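Gingipain R2 Pro-Domain (Porphyromonas gingivalis, PDB 4IEF) probably keeps its partner, the arginine-specific cysteine protease gingipain R2, inactive until the propeptide is cleaved away. Local coordinates at residues A[73-83]-A[171-180]; A[138-146]-A[192-203]. All coordinates share one frame; numbering follows the deposited sequence.

Contact 1 of 2, residues A[73-83]-A[171-180]; sequences LAVSETRAMKV and VAVSETAEAG
An antiparallel strand pair interrupted by a beta bulge joins residues 79-83 to 171-176, and Lys82 and Ser174 fix its register by exchanging backbone hydrogen bonds. Lys82 N lies 2.8 Å from Ser174 O, and Ser174 N lies 3.1 Å from Lys82 O. Met81 pairs with Glu175, but Arg79 pairs with Ala179, a register shift of two that coincides with the corner at Ala177 and Glu178. On the near side of that corner Thr176 grips Ala80 O twice: its N, 2.8 Å away, approaches nearly end-on to the carbonyl, while OG1, 2.7 Å from the same oxygen, sits above the carbonyl plane. A chi1 of 63° places OG1 between the backbone N and C of Thr176, near enough to N for both donors to reach Ala80 O. Past the corner, Ala80 N donates almost straight (174°) to Glu178 O, and Gly180 N to Thr78 O.

Arg79, bent at chi3, sets NE 2.7 Å from Glu175 OE2 in a salt bridge, with guanidinium and carboxylate planes 38° apart; Thr78 OG1 lies over one guanidinium face. Val173 meets three apolar side chains: CG1 meets Met81 CE at 3.9 Å, while CG2 meets Leu73 CD1 tip to tip and also touches Val83 CG2. Ser76 OG, accepting from Arg79 N, completes an ST motif in the loop leading into this bulged antiparallel sheet.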
loop_
_atom_site.group_PDB
_atom_site.type_symbol
_atom_site.label_atom_id
_atom_site.label_comp_id
_atom_site.label_asym_id
_atom_site.label_seq_id
_atom_site.Cartn_x
_atom_site.Cartn_y
_atom_site.Cartn_z
ATOM N N LEU A 73 -4.717 4.910 17.208
ATOM C CA LEU A 73 -3.947 5.295 18.378
ATOM C C LEU A 73 -3.028 4.179 18.830
ATOM O O LEU A 73 -3.414 3.008 18.799
ATOM C CB LEU A 73 -4.868 5.682 19.554
ATOM C CG LEU A 73 -5.766 6.919 19.407
ATOM C CD1 LEU A 73 -6.884 6.890 20.439
ATOM C CD2 LEU A 73 -4.957 8.218 19.521
ATOM N N ALA A 74 -1.807 4.548 19.251
ATOM C CA ALA A 74 -0.862 3.634 19.886
ATOM C C ALA A 74 -1.391 3.436 21.325
ATOM O O ALA A 74 -1.540 4.422 22.055
ATOM C CB ALA A 74 0.547 4.226 19.865
ATOM N N VAL A 75 -1.802 2.199 21.686
ATOM C CA VAL A 75 -2.441 1.929 22.988
ATOM C C VAL A 75 -1.580 1.013 23.912
ATOM O O VAL A 75 -0.405 0.765 23.619
ATOM C CB VAL A 75 -3.888 1.359 22.805
ATOM C CG1 VAL A 75 -4.829 2.394 22.189
ATOM C CG2 VAL A 75 -3.897 0.061 21.996
ATOM N N SER A 76 -2.173 0.545 25.043
ATOM C CA SER A 76 -1.530 -0.333 26.031
ATOM C C SER A 76 -1.095 -1.655 25.402
ATOM O O SER A 76 -1.751 -2.158 24.498
ATOM C CB SER A 76 -2.460 -0.601 27.212
ATOM O OG SER A 76 -1.866 -1.483 28.152
ATOM N N GLU A 77 0.005 -2.215 25.905
ATOM C CA GLU A 77 0.598 -3.458 25.414
ATOM C C GLU A 77 -0.094 -4.704 25.989
ATOM O O GLU A 77 -0.095 -5.748 25.332
ATOM C CB GLU A 77 2.101 -3.496 25.768
ATOM C CG GLU A 77 2.965 -2.456 25.062
ATOM C CD GLU A 77 2.855 -1.009 25.514
ATOM O OE1 GLU A 77 2.616 -0.762 26.719
ATOM O OE2 GLU A 77 3.019 -0.116 24.651
ATOM N N THR A 78 -0.650 -4.605 27.220
ATOM C CA THR A 78 -1.251 -5.748 27.916
ATOM C C THR A 78 -2.734 -5.594 28.321
ATOM O O THR A 78 -3.396 -6.618 28.514
ATOM C CB THR A 78 -0.450 -6.051 29.197
ATOM O OG1 THR A 78 -0.385 -4.875 30.004
ATOM C CG2 THR A 78 0.957 -6.576 28.910
ATOM N N ARG A 79 -3.247 -4.358 28.500
ATOM C CA ARG A 79 -4.617 -4.187 28.996
ATOM C C ARG A 79 -5.633 -3.745 27.940
ATOM O O ARG A 79 -5.281 -3.126 26.931
ATOM C CB ARG A 79 -4.643 -3.211 30.182
ATOM C CG ARG A 79 -4.284 -3.890 31.507
ATOM C CD ARG A 79 -3.926 -2.900 32.600
ATOM N NE ARG A 79 -2.706 -2.154 32.288
ATOM C CZ ARG A 79 -1.521 -2.372 32.847
ATOM N NH1 ARG A 79 -1.382 -3.305 33.782
ATOM N NH2 ARG A 79 -0.470 -1.647 32.490
ATOM N N ALA A 80 -6.913 -4.082 28.205
ATOM C CA ALA A 80 -8.070 -3.743 27.384
ATOM C C ALA A 80 -8.378 -2.266 27.518
ATOM O O ALA A 80 -8.409 -1.741 28.632
ATOM C CB ALA A 80 -9.268 -4.574 27.805
ATOM N N MET A 81 -8.571 -1.587 26.387
ATOM C CA MET A 81 -8.839 -0.148 26.379
ATOM C C MET A 81 -10.336 0.146 26.402
ATOM O O MET A 81 -11.149 -0.702 26.015
ATOM C CB MET A 81 -8.194 0.523 25.151
ATOM C CG MET A 81 -6.692 0.271 25.010
ATOM S SD MET A 81 -5.660 0.964 26.326
ATOM C CE MET A 81 -5.725 2.696 25.942
ATOM N N LYS A 82 -10.692 1.345 26.879
ATOM C CA LYS A 82 -12.064 1.832 26.908
ATOM C C LYS A 82 -12.101 3.240 26.319
ATOM O O LYS A 82 -11.082 3.945 26.314
ATOM C CB LYS A 82 -12.676 1.804 28.321
ATOM C CG LYS A 82 -12.084 2.800 29.319
ATOM C CD LYS A 82 -12.915 2.890 30.588
ATOM C CE LYS A 82 -12.277 3.797 31.613
ATOM N NZ LYS A 82 -13.193 4.097 32.742
ATOM N N VAL A 83 -13.275 3.641 25.820
ATOM C CA VAL A 83 -13.461 4.972 25.276
ATOM C C VAL A 83 -14.611 5.644 26.046
ATOM O O VAL A 83 -15.674 5.051 26.235
ATOM C CB VAL A 83 -13.643 4.980 23.737
ATOM C CG1 VAL A 83 -14.858 4.163 23.289
ATOM C CG2 VAL A 83 -13.689 6.401 23.190
ATOM N N VAL A 171 -13.108 12.636 23.334
ATOM C CA VAL A 171 -13.062 11.315 23.955
ATOM C C VAL A 171 -11.745 11.093 24.704
ATOM O O VAL A 171 -10.699 11.622 24.319
ATOM C CB VAL A 171 -13.329 10.150 22.960
ATOM C CG1 VAL A 171 -14.731 10.236 22.365
ATOM C CG2 VAL A 171 -12.265 10.063 21.861
ATOM N N ALA A 172 -11.816 10.283 25.764
ATOM C CA ALA A 172 -10.667 9.838 26.534
ATOM C C ALA A 172 -10.513 8.327 26.319
ATOM O O ALA A 172 -11.427 7.555 26.640
ATOM C CB ALA A 172 -10.853 10.171 28.013
ATOM N N VAL A 173 -9.403 7.920 25.699
ATOM C CA VAL A 173 -9.109 6.510 25.450
ATOM C C VAL A 173 -8.066 6.101 26.492
ATOM O O VAL A 173 -6.934 6.592 26.467
ATOM C CB VAL A 173 -8.687 6.215 23.985
ATOM C CG1 VAL A 173 -8.320 4.741 23.801
ATOM C CG2 VAL A 173 -9.796 6.618 23.005
ATOM N N SER A 174 -8.482 5.262 27.450
ATOM C CA SER A 174 -7.651 4.827 28.573
ATOM C C SER A 174 -7.736 3.321 28.786
ATOM O O SER A 174 -8.673 2.683 28.300
ATOM C CB SER A 174 -8.087 5.550 29.846
ATOM O OG SER A 174 -9.463 5.336 30.107
ATOM N N GLU A 175 -6.766 2.756 29.526
ATOM C CA GLU A 175 -6.730 1.319 29.825
ATOM C C GLU A 175 -7.629 0.979 31.006
ATOM O O GLU A 175 -7.892 1.834 31.850
ATOM C CB GLU A 175 -5.295 0.811 30.068
ATOM C CG GLU A 175 -4.436 1.668 30.970
ATOM C CD GLU A 175 -3.132 1.017 31.382
ATOM O OE1 GLU A 175 -2.157 1.026 30.592
ATOM O OE2 GLU A 175 -3.082 0.519 32.526
ATOM N N THR A 176 -8.132 -0.265 31.029
ATOM C CA THR A 176 -8.994 -0.792 32.093
ATOM C C THR A 176 -8.195 -1.779 32.953
ATOM O O THR A 176 -7.011 -1.993 32.696
ATOM C CB THR A 176 -10.251 -1.467 31.499
ATOM O OG1 THR A 176 -9.869 -2.584 30.697
ATOM C CG2 THR A 176 -11.100 -0.523 30.696
ATOM N N ALA A 177 -8.863 -2.404 33.943
ATOM C CA ALA A 177 -8.309 -3.432 34.831
ATOM C C ALA A 177 -8.365 -4.804 34.143
ATOM O O ALA A 177 -7.898 -5.799 34.690
ATOM C CB ALA A 177 -9.084 -3.458 36.147
ATOM N N GLU A 178 -8.945 -4.851 32.942
ATOM C CA GLU A 178 -9.105 -6.064 32.142
ATOM C C GLU A 178 -7.937 -6.322 31.200
ATOM O O GLU A 178 -7.367 -5.387 30.628
ATOM C CB GLU A 178 -10.381 -5.983 31.300
ATOM C CG GLU A 178 -11.660 -6.237 32.066
ATOM C CD GLU A 178 -12.888 -5.683 31.375
ATOM O OE1 GLU A 178 -13.532 -4.777 31.953
ATOM O OE2 GLU A 178 -13.200 -6.141 30.252
ATOM N N ALA A 179 -7.608 -7.607 31.015
ATOM C CA ALA A 179 -6.578 -8.041 30.076
ATOM C C ALA A 179 -7.135 -7.901 28.659
ATOM O O ALA A 179 -8.308 -8.227 28.421
ATOM C CB ALA A 179 -6.180 -9.478 30.362
ATOM N N GLY A 180 -6.323 -7.350 27.764
ATOM C CA GLY A 180 -6.734 -7.077 26.392
ATOM C C GLY A 180 -6.630 -8.221 25.407
ATOM O O GLY A 180 -5.899 -9.189 25.629
#

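Contact 2 of 2, residues A[138-146]-A[192-203]. With CA (calcium ion), chain K.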
loop_
_atom_site.group_PDB
_atom_site.type_symbol
_atom_site.label_atom_id
_atom_site.label_comp_id
_atom_site.label_asym_id
_atom_site.label_seq_id
_atom_site.Cartn_x
_atom_site.Cartn_y
_atom_site.Cartn_z
ATOM N N PRO A 138 -8.418 -4.368 18.737
ATOM C CA PRO A 138 -6.987 -4.003 18.809
ATOM C C PRO A 138 -6.117 -4.807 17.848
ATOM O O PRO A 138 -6.409 -5.969 17.551
ATOM C CB PRO A 138 -6.606 -4.295 20.260
ATOM C CG PRO A 138 -7.625 -5.277 20.732
ATOM C CD PRO A 138 -8.889 -4.980 19.997
ATOM N N PHE A 139 -5.054 -4.169 17.353
ATOM C CA PHE A 139 -4.136 -4.783 16.402
ATOM C C PHE A 139 -2.693 -4.583 16.838
ATOM O O PHE A 139 -2.414 -3.720 17.668
ATOM C CB PHE A 139 -4.360 -4.191 14.991
ATOM C CG PHE A 139 -4.084 -2.711 14.837
ATOM C CD1 PHE A 139 -2.825 -2.258 14.465
ATOM C CD2 PHE A 139 -5.101 -1.773 15.004
ATOM C CE1 PHE A 139 -2.578 -0.889 14.298
ATOM C CE2 PHE A 139 -4.852 -0.404 14.838
ATOM C CZ PHE A 139 -3.593 0.029 14.487
ATOM N N ILE A 140 -1.771 -5.356 16.254
ATOM C CA ILE A 140 -0.351 -5.188 16.502
ATOM C C ILE A 140 0.310 -4.860 15.163
ATOM O O ILE A 140 0.162 -5.606 14.190
ATOM C CB ILE A 140 0.318 -6.386 17.239
ATOM C CG1 ILE A 140 -0.314 -6.597 18.655
ATOM C CG2 ILE A 140 1.843 -6.169 17.346
ATOM C CD1 ILE A 140 -0.141 -8.005 19.256
ATOM N N LEU A 141 0.999 -3.711 15.113
ATOM C CA LEU A 141 1.768 -3.274 13.959
ATOM C C LEU A 141 3.229 -3.332 14.372
ATOM O O LEU A 141 3.739 -2.403 14.996
ATOM C CB LEU A 141 1.335 -1.876 13.448
ATOM C CG LEU A 141 2.140 -1.269 12.279
ATOM C CD1 LEU A 141 2.165 -2.198 11.062
ATOM C CD2 LEU A 141 1.600 0.099 11.906
ATOM N N ARG A 142 3.870 -4.482 14.077
ATOM C CA ARG A 142 5.259 -4.824 14.390
ATOM C C ARG A 142 5.497 -4.806 15.920
ATOM O O ARG A 142 5.200 -5.803 16.576
ATOM C CB ARG A 142 6.258 -3.938 13.616
ATOM C CG ARG A 142 7.655 -4.522 13.580
ATOM C CD ARG A 142 8.455 -4.083 12.387
ATOM N NE ARG A 142 9.653 -4.909 12.247
ATOM C CZ ARG A 142 9.927 -5.688 11.205
ATOM N NH1 ARG A 142 9.108 -5.725 10.159
ATOM N NH2 ARG A 142 11.036 -6.410 11.184
ATOM N N ASP A 143 6.002 -3.690 16.477
ATOM C CA ASP A 143 6.310 -3.573 17.906
ATOM C C ASP A 143 5.316 -2.671 18.661
ATOM O O ASP A 143 5.505 -2.440 19.858
ATOM C CB ASP A 143 7.748 -3.041 18.097
ATOM C CG ASP A 143 8.830 -3.924 17.502
ATOM O OD1 ASP A 143 9.580 -3.436 16.628
ATOM O OD2 ASP A 143 8.931 -5.096 17.915
ATOM N N VAL A 144 4.261 -2.176 17.980
ATOM C CA VAL A 144 3.290 -1.278 18.615
ATOM C C VAL A 144 1.868 -1.868 18.544
ATOM O O VAL A 144 1.411 -2.264 17.468
ATOM C CB VAL A 144 3.335 0.165 18.019
ATOM C CG1 VAL A 144 2.330 1.078 18.721
ATOM C CG2 VAL A 144 4.736 0.768 18.110
ATOM N N ARG A 145 1.179 -1.916 19.706
ATOM C CA ARG A 145 -0.211 -2.353 19.806
ATOM C C ARG A 145 -1.067 -1.122 19.556
ATOM O O ARG A 145 -0.888 -0.099 20.218
ATOM C CB ARG A 145 -0.526 -3.024 21.166
ATOM C CG ARG A 145 -1.910 -3.698 21.214
ATOM C CD ARG A 145 -2.077 -4.578 22.432
ATOM N NE ARG A 145 -3.444 -5.086 22.598
ATOM C CZ ARG A 145 -4.359 -4.557 23.408
ATOM N NH1 ARG A 145 -4.084 -3.465 24.110
ATOM N NH2 ARG A 145 -5.560 -5.107 23.510
ATOM N N GLY A 146 -1.928 -1.204 18.554
ATOM C CA GLY A 146 -2.796 -0.103 18.168
ATOM C C GLY A 146 -4.270 -0.414 18.293
ATOM O O GLY A 146 -4.669 -1.584 18.378
ATOM N N PHE A 192 15.962 -2.764 15.443
ATOM C CA PHE A 192 15.392 -2.292 14.179
ATOM C C PHE A 192 14.618 -0.985 14.410
ATOM O O PHE A 192 13.812 -0.902 15.344
ATOM C CB PHE A 192 14.500 -3.384 13.557
ATOM C CG PHE A 192 13.810 -3.023 12.260
ATOM C CD1 PHE A 192 14.535 -2.885 11.080
ATOM C CD2 PHE A 192 12.433 -2.866 12.209
ATOM C CE1 PHE A 192 13.895 -2.562 9.880
ATOM C CE2 PHE A 192 11.793 -2.558 11.006
ATOM C CZ PHE A 192 12.529 -2.405 9.850
ATOM N N THR A 193 14.875 0.034 13.559
ATOM C CA THR A 193 14.292 1.378 13.670
ATOM C C THR A 193 13.471 1.805 12.419
ATOM O O THR A 193 12.900 2.894 12.414
ATOM C CB THR A 193 15.431 2.395 13.969
ATOM O OG1 THR A 193 14.871 3.663 14.313
ATOM C CG2 THR A 193 16.427 2.552 12.816
ATOM N N GLY A 194 13.418 0.945 11.403
ATOM C CA GLY A 194 12.756 1.208 10.129
ATOM C C GLY A 194 11.267 1.496 10.137
ATOM O O GLY A 194 10.766 2.114 9.194
ATOM N N PHE A 195 10.541 1.051 11.177
ATOM C CA PHE A 195 9.091 1.253 11.269
ATOM C C PHE A 195 8.695 2.494 12.086
ATOM O O PHE A 195 7.499 2.759 12.214
ATOM C CB PHE A 195 8.420 0.002 11.856
ATOM C CG PHE A 195 7.824 -0.927 10.823
ATOM C CD1 PHE A 195 6.454 -1.150 10.773
ATOM C CD2 PHE A 195 8.636 -1.588 9.903
ATOM C CE1 PHE A 195 5.905 -2.012 9.820
ATOM C CE2 PHE A 195 8.089 -2.461 8.962
ATOM C CZ PHE A 195 6.725 -2.656 8.918
ATOM N N GLU A 196 9.678 3.266 12.604
ATOM C CA GLU A 196 9.435 4.472 13.409
ATOM C C GLU A 196 8.592 5.504 12.665
ATOM O O GLU A 196 7.632 6.017 13.238
ATOM C CB GLU A 196 10.748 5.112 13.881
ATOM C CG GLU A 196 11.477 4.346 14.976
ATOM C CD GLU A 196 10.705 4.135 16.262
ATOM O OE1 GLU A 196 10.858 4.965 17.185
ATOM O OE2 GLU A 196 9.963 3.131 16.358
ATOM N N ASP A 197 8.912 5.769 11.382
ATOM C CA ASP A 197 8.170 6.724 10.557
ATOM C C ASP A 197 6.777 6.194 10.181
ATOM O O ASP A 197 5.872 6.996 9.934
ATOM C CB ASP A 197 8.956 7.093 9.297
ATOM C CG ASP A 197 8.739 8.535 8.900
ATOM O OD1 ASP A 197 9.389 9.421 9.502
ATOM O OD2 ASP A 197 7.906 8.784 8.007
ATOM N N ILE A 198 6.605 4.855 10.148
ATOM C CA ILE A 198 5.315 4.212 9.872
ATOM C C ILE A 198 4.407 4.456 11.092
ATOM O O ILE A 198 3.258 4.857 10.916
ATOM C CB ILE A 198 5.492 2.698 9.526
ATOM C CG1 ILE A 198 6.131 2.530 8.129
ATOM C CG2 ILE A 198 4.171 1.916 9.630
ATOM C CD1 ILE A 198 6.841 1.222 7.907
ATOM N N TYR A 199 4.949 4.261 12.320
ATOM C CA TYR A 199 4.224 4.473 13.575
ATOM C C TYR A 199 3.751 5.922 13.710
ATOM O O TYR A 199 2.628 6.160 14.160
ATOM C CB TYR A 199 5.097 4.118 14.793
ATOM C CG TYR A 199 5.641 2.706 14.865
ATOM C CD1 TYR A 199 6.891 2.451 15.419
ATOM C CD2 TYR A 199 4.871 1.617 14.461
ATOM C CE1 TYR A 199 7.387 1.155 15.517
ATOM C CE2 TYR A 199 5.362 0.316 14.543
ATOM C CZ TYR A 199 6.615 0.088 15.086
ATOM O OH TYR A 199 7.103 -1.188 15.201
ATOM N N LYS A 200 4.612 6.882 13.308
ATOM C CA LYS A 200 4.344 8.322 13.368
ATOM C C LYS A 200 3.187 8.720 12.450
ATOM O O LYS A 200 2.383 9.574 12.825
ATOM C CB LYS A 200 5.603 9.125 13.003
ATOM C CG LYS A 200 6.679 9.110 14.076
ATOM C CD LYS A 200 7.869 9.984 13.703
ATOM C CE LYS A 200 8.974 9.928 14.737
ATOM N NZ LYS A 200 8.638 10.671 15.984
ATOM N N SER A 201 3.096 8.091 11.261
ATOM C CA SER A 201 2.056 8.373 10.270
ATOM C C SER A 201 0.752 7.618 10.549
ATOM O O SER A 201 -0.311 8.138 10.227
ATOM C CB SER A 201 2.551 8.051 8.864
ATOM O OG SER A 201 2.972 6.702 8.754
ATOM N N VAL A 202 0.824 6.401 11.117
ATOM C CA VAL A 202 -0.361 5.593 11.424
ATOM C C VAL A 202 -1.021 6.118 12.718
ATOM O O VAL A 202 -2.221 6.376 12.715
ATOM C CB VAL A 202 -0.024 4.071 11.499
ATOM C CG1 VAL A 202 -1.139 3.267 12.163
ATOM C CG2 VAL A 202 0.279 3.502 10.118
ATOM N N PHE A 203 -0.244 6.268 13.807
ATOM C CA PHE A 203 -0.757 6.695 15.110
ATOM C C PHE A 203 -0.594 8.202 15.309
ATOM O O PHE A 203 0.511 8.730 15.176
ATOM C CB PHE A 203 -0.076 5.912 16.249
ATOM C CG PHE A 203 -0.031 4.414 16.039
ATOM C CD1 PHE A 203 1.174 3.767 15.796
ATOM C CD2 PHE A 203 -1.199 3.655 16.047
ATOM C CE1 PHE A 203 1.214 2.387 15.581
ATOM C CE2 PHE A 203 -1.157 2.272 15.850
ATOM C CZ PHE A 203 0.050 1.646 15.624
HETATM CA CA CA K . 0.236 -7.568 12.627
HETATM O O HOH W 1 -0.861 -9.671 11.618
#
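Arg142 and Asp143 are the two central residues of the type II' turn in a beta hairpin, strands 139-141 and 144-146, that packs on helix 196-202 and the loop before it. Arg142 is extended from CG to NE. Its CB lies 3.3 Å from Tyr199 OH, with CG a little farther from the same oxygen. CD then rides over the Phe195 ring in a CH-pi contact, 3.6 Å from the centroid and 16° off the normal. Beyond it, Phe192 CE2 sits over one guanidinium face, 3.4 Å from Arg142 NE, the two planes 45° apart; NH1 approaches Phe195 CE2. The polar tip finds its strongest partner in the backbone of another protein's chain.

Tyr199 OH also accepts a hydrogen bond from Asp143 N, a backbone N-H in the middle of the turn (3.0 Å, N-H...O 158°), and Val144 CG2 lies over the centre of its ring, opposite the face covered by Phe195 O. Leu141 CD2 is wedged among Ile198 CG2, Val202 CG2 and Phe203 CZ, while Phe139 and Phe203 meet rim to rim. Backbone and acidic groups of the other protein's chain and a water bind a calcium ion together with Ile140 O, 2.5 Å from the metal.

In the fold
Contact 1 and contact 2 lie on the same side of the chain's centre, their centres about 17 Å apart, and both reach the larger antiparallel sheet, in which strand 144-157 neighbours both 69-74 and 162-176. Contact 1 is only partly buried and works mainly through backbone pairing, with an ion pair at its exposed end. Contact 2 is mostly buried, holds hairpin to helix mainly by side-chain packing, aromatic and aliphatic with an arginine laid on two rings, and a single hydrogen bond between the segments, and faces another protein's chain. They touch directly: Arg145 NH1 bonds to Ser76 O and Arg79 O, Arg145 O accepts from Val75 N, and the Phe203 ring packs on the backbone of Leu73 and Ala74.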